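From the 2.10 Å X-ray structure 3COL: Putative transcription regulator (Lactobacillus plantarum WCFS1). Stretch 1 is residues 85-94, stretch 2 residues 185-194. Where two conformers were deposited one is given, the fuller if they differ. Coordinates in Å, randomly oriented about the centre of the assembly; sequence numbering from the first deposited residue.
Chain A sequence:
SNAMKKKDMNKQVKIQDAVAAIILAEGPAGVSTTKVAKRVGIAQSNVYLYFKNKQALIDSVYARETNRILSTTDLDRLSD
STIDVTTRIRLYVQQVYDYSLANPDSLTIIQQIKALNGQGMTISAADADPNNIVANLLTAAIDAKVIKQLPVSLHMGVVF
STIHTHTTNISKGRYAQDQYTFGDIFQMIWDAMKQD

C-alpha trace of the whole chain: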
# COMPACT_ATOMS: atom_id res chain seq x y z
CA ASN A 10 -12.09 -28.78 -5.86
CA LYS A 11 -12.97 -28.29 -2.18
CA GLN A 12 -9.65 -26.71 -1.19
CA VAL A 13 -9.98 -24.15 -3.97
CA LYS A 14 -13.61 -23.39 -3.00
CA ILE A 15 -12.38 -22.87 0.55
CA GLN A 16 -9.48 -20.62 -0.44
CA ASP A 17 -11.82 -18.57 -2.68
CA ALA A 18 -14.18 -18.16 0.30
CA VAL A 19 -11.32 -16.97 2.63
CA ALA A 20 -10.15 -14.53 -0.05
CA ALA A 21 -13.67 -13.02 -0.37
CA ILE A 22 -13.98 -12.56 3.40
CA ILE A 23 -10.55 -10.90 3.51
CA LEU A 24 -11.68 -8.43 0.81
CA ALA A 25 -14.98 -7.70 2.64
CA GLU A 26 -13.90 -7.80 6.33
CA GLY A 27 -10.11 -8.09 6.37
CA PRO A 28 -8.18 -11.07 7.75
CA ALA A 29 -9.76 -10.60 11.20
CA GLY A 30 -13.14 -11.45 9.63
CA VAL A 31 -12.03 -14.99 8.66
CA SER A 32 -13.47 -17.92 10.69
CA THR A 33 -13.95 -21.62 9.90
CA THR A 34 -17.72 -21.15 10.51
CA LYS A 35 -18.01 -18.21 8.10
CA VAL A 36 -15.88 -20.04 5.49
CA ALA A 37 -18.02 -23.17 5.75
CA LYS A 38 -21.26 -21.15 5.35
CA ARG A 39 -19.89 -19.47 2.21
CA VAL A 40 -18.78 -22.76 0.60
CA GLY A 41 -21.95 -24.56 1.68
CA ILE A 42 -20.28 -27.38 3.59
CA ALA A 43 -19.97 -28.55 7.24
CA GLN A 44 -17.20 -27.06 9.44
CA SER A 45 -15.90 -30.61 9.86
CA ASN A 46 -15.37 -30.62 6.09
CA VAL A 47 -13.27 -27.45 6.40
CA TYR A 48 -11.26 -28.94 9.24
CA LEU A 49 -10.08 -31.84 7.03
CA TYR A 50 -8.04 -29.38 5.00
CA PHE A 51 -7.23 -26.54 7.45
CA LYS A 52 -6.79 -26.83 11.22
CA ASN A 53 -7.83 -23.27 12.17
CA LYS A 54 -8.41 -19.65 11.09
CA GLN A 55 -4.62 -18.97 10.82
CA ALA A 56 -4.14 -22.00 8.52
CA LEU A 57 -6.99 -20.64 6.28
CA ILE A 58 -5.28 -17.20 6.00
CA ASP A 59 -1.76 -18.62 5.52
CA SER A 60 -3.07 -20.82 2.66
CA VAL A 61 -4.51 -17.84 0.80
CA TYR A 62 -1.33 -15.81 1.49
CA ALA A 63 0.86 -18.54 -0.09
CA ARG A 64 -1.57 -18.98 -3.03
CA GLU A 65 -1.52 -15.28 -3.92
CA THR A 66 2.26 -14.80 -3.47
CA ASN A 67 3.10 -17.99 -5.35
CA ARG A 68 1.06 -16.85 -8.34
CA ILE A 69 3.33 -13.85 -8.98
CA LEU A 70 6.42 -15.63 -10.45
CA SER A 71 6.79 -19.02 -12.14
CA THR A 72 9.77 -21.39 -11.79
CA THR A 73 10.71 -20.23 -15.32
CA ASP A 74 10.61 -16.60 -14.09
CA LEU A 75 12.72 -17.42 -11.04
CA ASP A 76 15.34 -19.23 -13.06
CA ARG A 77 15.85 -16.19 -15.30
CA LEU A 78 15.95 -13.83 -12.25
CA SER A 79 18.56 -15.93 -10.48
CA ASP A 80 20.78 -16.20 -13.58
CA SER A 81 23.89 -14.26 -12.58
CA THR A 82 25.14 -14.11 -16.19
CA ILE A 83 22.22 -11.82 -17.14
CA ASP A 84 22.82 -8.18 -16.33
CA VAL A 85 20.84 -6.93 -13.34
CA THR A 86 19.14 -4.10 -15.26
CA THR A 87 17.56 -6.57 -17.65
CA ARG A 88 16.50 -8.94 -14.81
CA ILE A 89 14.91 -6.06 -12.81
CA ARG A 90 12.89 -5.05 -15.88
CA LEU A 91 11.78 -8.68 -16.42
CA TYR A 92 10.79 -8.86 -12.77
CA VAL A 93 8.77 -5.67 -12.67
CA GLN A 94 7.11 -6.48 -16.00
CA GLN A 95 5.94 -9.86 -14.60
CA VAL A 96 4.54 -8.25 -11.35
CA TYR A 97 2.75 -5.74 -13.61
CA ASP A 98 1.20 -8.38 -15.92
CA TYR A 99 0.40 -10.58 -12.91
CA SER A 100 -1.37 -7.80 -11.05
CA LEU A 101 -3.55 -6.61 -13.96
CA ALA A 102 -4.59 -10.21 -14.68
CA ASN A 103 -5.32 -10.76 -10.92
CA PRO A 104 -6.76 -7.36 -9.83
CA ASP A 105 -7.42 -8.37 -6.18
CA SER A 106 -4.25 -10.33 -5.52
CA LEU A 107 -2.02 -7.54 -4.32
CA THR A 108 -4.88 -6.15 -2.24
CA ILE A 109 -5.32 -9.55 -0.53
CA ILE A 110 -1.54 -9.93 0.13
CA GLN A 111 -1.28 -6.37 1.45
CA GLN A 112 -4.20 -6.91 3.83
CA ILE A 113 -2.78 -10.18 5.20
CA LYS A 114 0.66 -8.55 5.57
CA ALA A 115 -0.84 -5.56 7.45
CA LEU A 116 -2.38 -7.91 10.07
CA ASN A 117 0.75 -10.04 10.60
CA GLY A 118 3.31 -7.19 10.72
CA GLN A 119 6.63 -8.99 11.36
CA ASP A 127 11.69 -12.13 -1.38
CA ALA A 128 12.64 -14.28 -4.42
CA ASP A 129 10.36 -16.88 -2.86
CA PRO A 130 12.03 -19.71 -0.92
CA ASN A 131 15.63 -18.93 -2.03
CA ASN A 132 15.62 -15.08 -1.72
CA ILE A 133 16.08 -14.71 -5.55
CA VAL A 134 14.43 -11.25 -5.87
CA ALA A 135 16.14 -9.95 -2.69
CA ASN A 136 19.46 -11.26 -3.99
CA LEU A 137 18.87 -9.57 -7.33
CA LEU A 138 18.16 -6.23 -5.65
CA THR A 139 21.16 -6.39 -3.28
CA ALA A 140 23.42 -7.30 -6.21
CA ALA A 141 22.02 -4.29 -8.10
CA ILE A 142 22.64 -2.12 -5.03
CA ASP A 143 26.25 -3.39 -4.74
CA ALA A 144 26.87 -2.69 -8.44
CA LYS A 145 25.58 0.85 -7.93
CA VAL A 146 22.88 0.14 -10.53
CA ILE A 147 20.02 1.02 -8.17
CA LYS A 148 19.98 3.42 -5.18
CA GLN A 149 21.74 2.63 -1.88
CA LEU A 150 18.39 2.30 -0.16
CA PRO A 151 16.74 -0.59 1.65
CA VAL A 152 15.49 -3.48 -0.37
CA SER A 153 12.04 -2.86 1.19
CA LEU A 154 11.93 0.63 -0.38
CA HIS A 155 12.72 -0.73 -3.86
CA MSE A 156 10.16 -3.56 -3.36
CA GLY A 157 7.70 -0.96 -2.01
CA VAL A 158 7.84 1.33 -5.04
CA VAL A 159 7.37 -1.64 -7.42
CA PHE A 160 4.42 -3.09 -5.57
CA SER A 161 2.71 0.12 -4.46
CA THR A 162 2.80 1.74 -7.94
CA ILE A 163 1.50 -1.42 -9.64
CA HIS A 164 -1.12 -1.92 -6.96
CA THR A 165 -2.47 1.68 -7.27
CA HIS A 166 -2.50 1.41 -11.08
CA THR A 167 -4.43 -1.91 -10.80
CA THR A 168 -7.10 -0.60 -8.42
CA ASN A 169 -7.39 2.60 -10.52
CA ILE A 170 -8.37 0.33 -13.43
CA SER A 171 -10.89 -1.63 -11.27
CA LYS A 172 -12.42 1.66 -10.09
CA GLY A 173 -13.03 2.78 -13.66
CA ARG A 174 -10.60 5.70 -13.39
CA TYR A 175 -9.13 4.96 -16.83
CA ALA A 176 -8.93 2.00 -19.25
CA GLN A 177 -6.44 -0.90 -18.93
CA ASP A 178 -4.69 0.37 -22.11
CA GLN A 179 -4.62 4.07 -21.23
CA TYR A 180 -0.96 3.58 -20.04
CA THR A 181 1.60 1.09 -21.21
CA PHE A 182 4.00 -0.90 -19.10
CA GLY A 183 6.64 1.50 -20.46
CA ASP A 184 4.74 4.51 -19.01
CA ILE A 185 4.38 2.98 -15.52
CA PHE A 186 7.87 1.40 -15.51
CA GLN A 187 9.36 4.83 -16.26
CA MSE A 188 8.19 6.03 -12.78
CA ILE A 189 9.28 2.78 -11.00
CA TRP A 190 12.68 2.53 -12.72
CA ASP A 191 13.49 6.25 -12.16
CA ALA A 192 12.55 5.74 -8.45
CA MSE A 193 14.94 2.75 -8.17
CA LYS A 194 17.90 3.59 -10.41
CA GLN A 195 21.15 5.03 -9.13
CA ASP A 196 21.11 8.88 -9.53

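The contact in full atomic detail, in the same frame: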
# COMPACT_ATOMS: atom_id res chain seq x y z
N VAL A 85 21.90 -7.16 -14.32
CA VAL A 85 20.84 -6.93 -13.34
C VAL A 85 19.75 -6.01 -13.83
O VAL A 85 18.62 -6.11 -13.37
CB VAL A 85 21.38 -6.41 -11.99
CG1 VAL A 85 22.19 -7.50 -11.32
CG2 VAL A 85 22.22 -5.11 -12.17
N THR A 86 20.08 -5.11 -14.76
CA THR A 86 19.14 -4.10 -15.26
C THR A 86 18.04 -4.77 -16.04
O THR A 86 16.85 -4.42 -15.91
CB THR A 86 19.89 -2.99 -16.12
OG1 THR A 86 20.68 -2.19 -15.25
CG2 THR A 86 18.91 -2.07 -16.87
N THR A 87 18.47 -5.72 -16.88
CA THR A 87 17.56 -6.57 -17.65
C THR A 87 16.66 -7.42 -16.70
O THR A 87 15.45 -7.49 -16.89
CB THR A 87 18.38 -7.49 -18.60
OG1 THR A 87 19.11 -6.67 -19.52
CG2 THR A 87 17.48 -8.45 -19.40
N ARG A 88 17.26 -8.09 -15.72
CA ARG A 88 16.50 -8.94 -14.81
C ARG A 88 15.50 -8.16 -13.96
O ARG A 88 14.42 -8.65 -13.71
CB ARG A 88 17.42 -9.76 -13.88
CG ARG A 88 18.21 -10.84 -14.62
CD ARG A 88 18.94 -11.71 -13.60
NE ARG A 88 20.27 -11.18 -13.30
CZ ARG A 88 20.97 -11.48 -12.22
NH1 ARG A 88 22.19 -10.96 -12.08
NH2 ARG A 88 20.48 -12.30 -11.30
N ILE A 89 15.87 -6.96 -13.49
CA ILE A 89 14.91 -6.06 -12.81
C ILE A 89 13.71 -5.71 -13.72
O ILE A 89 12.57 -5.77 -13.29
CB ILE A 89 15.61 -4.79 -12.22
CG1 ILE A 89 16.51 -5.19 -11.07
CG2 ILE A 89 14.54 -3.74 -11.66
CD1 ILE A 89 17.40 -4.07 -10.56
N ARG A 90 13.97 -5.37 -14.97
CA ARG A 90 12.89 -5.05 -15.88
C ARG A 90 11.95 -6.24 -16.09
O ARG A 90 10.72 -6.08 -16.06
CB ARG A 90 13.43 -4.52 -17.22
CG ARG A 90 12.34 -3.89 -18.11
CD ARG A 90 12.88 -3.43 -19.46
NE ARG A 90 13.21 -4.58 -20.31
CZ ARG A 90 14.44 -5.04 -20.53
NH1 ARG A 90 15.47 -4.44 -19.97
NH2 ARG A 90 14.64 -6.08 -21.32
N LEU A 91 12.53 -7.42 -16.30
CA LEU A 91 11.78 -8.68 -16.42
C LEU A 91 10.94 -8.92 -15.19
O LEU A 91 9.78 -9.33 -15.28
CB LEU A 91 12.73 -9.87 -16.60
CG LEU A 91 13.58 -9.94 -17.89
CD1 LEU A 91 14.51 -11.19 -17.82
CD2 LEU A 91 12.72 -9.91 -19.17
N TYR A 92 11.54 -8.68 -14.02
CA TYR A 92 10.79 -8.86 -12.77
C TYR A 92 9.59 -7.93 -12.65
O TYR A 92 8.48 -8.37 -12.37
CB TYR A 92 11.72 -8.70 -11.55
CG TYR A 92 10.98 -8.70 -10.24
CD1 TYR A 92 10.24 -9.80 -9.84
CD2 TYR A 92 10.99 -7.58 -9.43
CE1 TYR A 92 9.54 -9.78 -8.63
CE2 TYR A 92 10.30 -7.55 -8.25
CZ TYR A 92 9.58 -8.65 -7.87
OH TYR A 92 8.91 -8.60 -6.66
N VAL A 93 9.81 -6.64 -12.84
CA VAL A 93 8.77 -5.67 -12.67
C VAL A 93 7.69 -5.87 -13.74
O VAL A 93 6.52 -5.68 -13.49
CB VAL A 93 9.32 -4.22 -12.68
CG1 VAL A 93 8.18 -3.21 -12.49
CG2 VAL A 93 10.37 -4.05 -11.57
N GLN A 94 8.10 -6.25 -14.95
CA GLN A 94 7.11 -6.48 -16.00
C GLN A 94 6.18 -7.67 -15.67
O GLN A 94 4.97 -7.61 -15.92
CB GLN A 94 7.78 -6.63 -17.36
CG GLN A 94 6.87 -7.13 -18.45
CD GLN A 94 7.23 -6.51 -19.74
OE1 GLN A 94 8.40 -6.55 -20.15
NE2 GLN A 94 6.25 -5.89 -20.38
N ILE A 185 4.36 3.24 -16.95
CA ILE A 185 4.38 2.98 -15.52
C ILE A 185 5.79 2.62 -15.05
O ILE A 185 6.25 3.09 -13.98
CB ILE A 185 3.39 1.84 -15.17
CG1 ILE A 185 1.97 2.13 -15.70
CG2 ILE A 185 3.42 1.52 -13.66
CD1 ILE A 185 1.37 3.51 -15.24
N PHE A 186 6.49 1.80 -15.83
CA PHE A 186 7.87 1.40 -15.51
C PHE A 186 8.80 2.60 -15.52
O PHE A 186 9.79 2.60 -14.82
CB PHE A 186 8.41 0.35 -16.50
CG PHE A 186 9.77 -0.22 -16.10
CD1 PHE A 186 9.94 -0.87 -14.87
CD2 PHE A 186 10.86 -0.12 -16.94
CE1 PHE A 186 11.18 -1.38 -14.49
CE2 PHE A 186 12.10 -0.64 -16.58
CZ PHE A 186 12.26 -1.26 -15.36
N GLN A 187 8.50 3.64 -16.31
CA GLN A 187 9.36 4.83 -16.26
C GLN A 187 9.40 5.44 -14.81
O GLN A 187 10.47 5.78 -14.27
CB GLN A 187 8.95 5.86 -17.30
CG GLN A 187 9.99 6.97 -17.50
CD GLN A 187 9.42 8.13 -18.31
OE1 GLN A 187 8.31 8.63 -18.03
NE2 GLN A 187 10.14 8.53 -19.34
N MSE A 188 8.24 5.55 -14.18
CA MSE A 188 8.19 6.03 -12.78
C MSE A 188 8.95 5.08 -11.81
O MSE A 188 9.78 5.52 -11.01
CB MSE A 188 6.76 6.25 -12.31
CG MSE A 188 6.66 6.25 -10.76
SE MSE A 188 4.87 6.72 -10.16
CE MSE A 188 4.91 8.65 -10.28
N ILE A 189 8.68 3.78 -11.90
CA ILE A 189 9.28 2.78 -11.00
C ILE A 189 10.79 2.68 -11.17
O ILE A 189 11.51 2.65 -10.19
CB ILE A 189 8.63 1.39 -11.22
CG1 ILE A 189 7.14 1.42 -10.80
CG2 ILE A 189 9.45 0.28 -10.53
CD1 ILE A 189 6.38 0.19 -11.28
N TRP A 190 11.25 2.64 -12.42
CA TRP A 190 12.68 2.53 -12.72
C TRP A 190 13.45 3.80 -12.34
O TRP A 190 14.54 3.71 -11.79
CB TRP A 190 12.94 2.14 -14.21
CG TRP A 190 14.44 1.96 -14.57
CD1 TRP A 190 15.14 2.63 -15.54
CD2 TRP A 190 15.39 1.06 -13.94
NE1 TRP A 190 16.44 2.21 -15.56
CE2 TRP A 190 16.63 1.26 -14.58
CE3 TRP A 190 15.32 0.13 -12.87
CZ2 TRP A 190 17.79 0.55 -14.22
CZ3 TRP A 190 16.45 -0.56 -12.51
CH2 TRP A 190 17.68 -0.36 -13.17
N ASP A 191 12.92 4.97 -12.68
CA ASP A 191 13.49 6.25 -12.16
C ASP A 191 13.62 6.25 -10.62
O ASP A 191 14.66 6.69 -10.06
CB ASP A 191 12.66 7.47 -12.59
CG ASP A 191 12.79 7.77 -14.08
OD1 ASP A 191 13.62 7.10 -14.72
OD2 ASP A 191 12.07 8.65 -14.60
N ALA A 192 12.56 5.82 -9.94
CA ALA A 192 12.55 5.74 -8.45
C ALA A 192 13.72 4.89 -7.98
O ALA A 192 14.47 5.31 -7.13
CB ALA A 192 11.28 5.12 -7.97
N MSE A 193 13.89 3.71 -8.57
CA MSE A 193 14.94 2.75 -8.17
C MSE A 193 16.38 3.10 -8.59
O MSE A 193 17.32 2.84 -7.85
CB MSE A 193 14.63 1.35 -8.74
CG MSE A 193 13.27 0.74 -8.31
SE MSE A 193 12.94 -0.93 -9.22
CE MSE A 193 14.11 -2.15 -8.23
N LYS A 194 16.57 3.58 -9.81
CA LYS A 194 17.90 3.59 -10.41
C LYS A 194 18.84 4.59 -9.79
O LYS A 194 18.43 5.63 -9.28
CB LYS A 194 17.84 3.71 -11.94
CG LYS A 194 17.63 5.11 -12.46
CD LYS A 194 17.77 5.13 -13.99
CE LYS A 194 16.95 6.25 -14.59
NZ LYS A 194 17.61 7.52 -14.22

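Both stretches are helical, residues 85-94 throughout and 185-193 up to Lys 194, whose psi of 150° takes it out of helical geometry. The N-to-C directions differ by 132°, so the helices run roughly against each other but well off antiparallel, and their axes come no closer than 11.3 Å. At that spacing the backbones stay apart: the nearest register pair, Val 93 CA to Phe 186 CA, measures 7.7 Å. Backbone hydrogen bonds remain within each helix, for example Val 93 N to Ile 89 O at 2.9 Å and Trp 190 N to Phe 186 O at 2.8 Å. No hydrogen bond crosses the contact, which buries 367 Å² through side-chain packing.

The side chains fill the gap, the two aromatic residues reaching across from the second helix. Phe 186 points toward the other helix from CA to CB, and its t rotamer (chi1 -173°) brings the ring up to both Val 93 and Arg 90: CD1 lies 3.8 Å from Val 93 CG1, and CE2 3.6 Å from Arg 90 CG. The arginine contributes aliphatic carbon here; chi1 and chi2 are both t, and its end leads away, so the guanidinium takes no part in this contact.

Trp 190 starts sideways, yet chi1 of -178° with chi2 of -122° brings its indole nearer the partner. CZ3 reaches Ile 89 CG2 at 3.8 Å. With chi1 at -70° (m), Thr 86 has both branches near the ring: CG2 is 3.9 Å and OG1 4.1 Å from Trp 190 CZ2.

Ile 89 (m, t) also uses CG2 against selenomethionine Met 193; chi3 is 77° (p), and both SE (4.1 Å) and CE (3.8 Å) of Met 193 lie near Ile 89 CG2. Val 93, chi1 t, directs CG1 to both Phe 186 and Ile 189, whose CD1 lies 4.0 Å from that methyl. These contacts are dispersive and gain from excluding water.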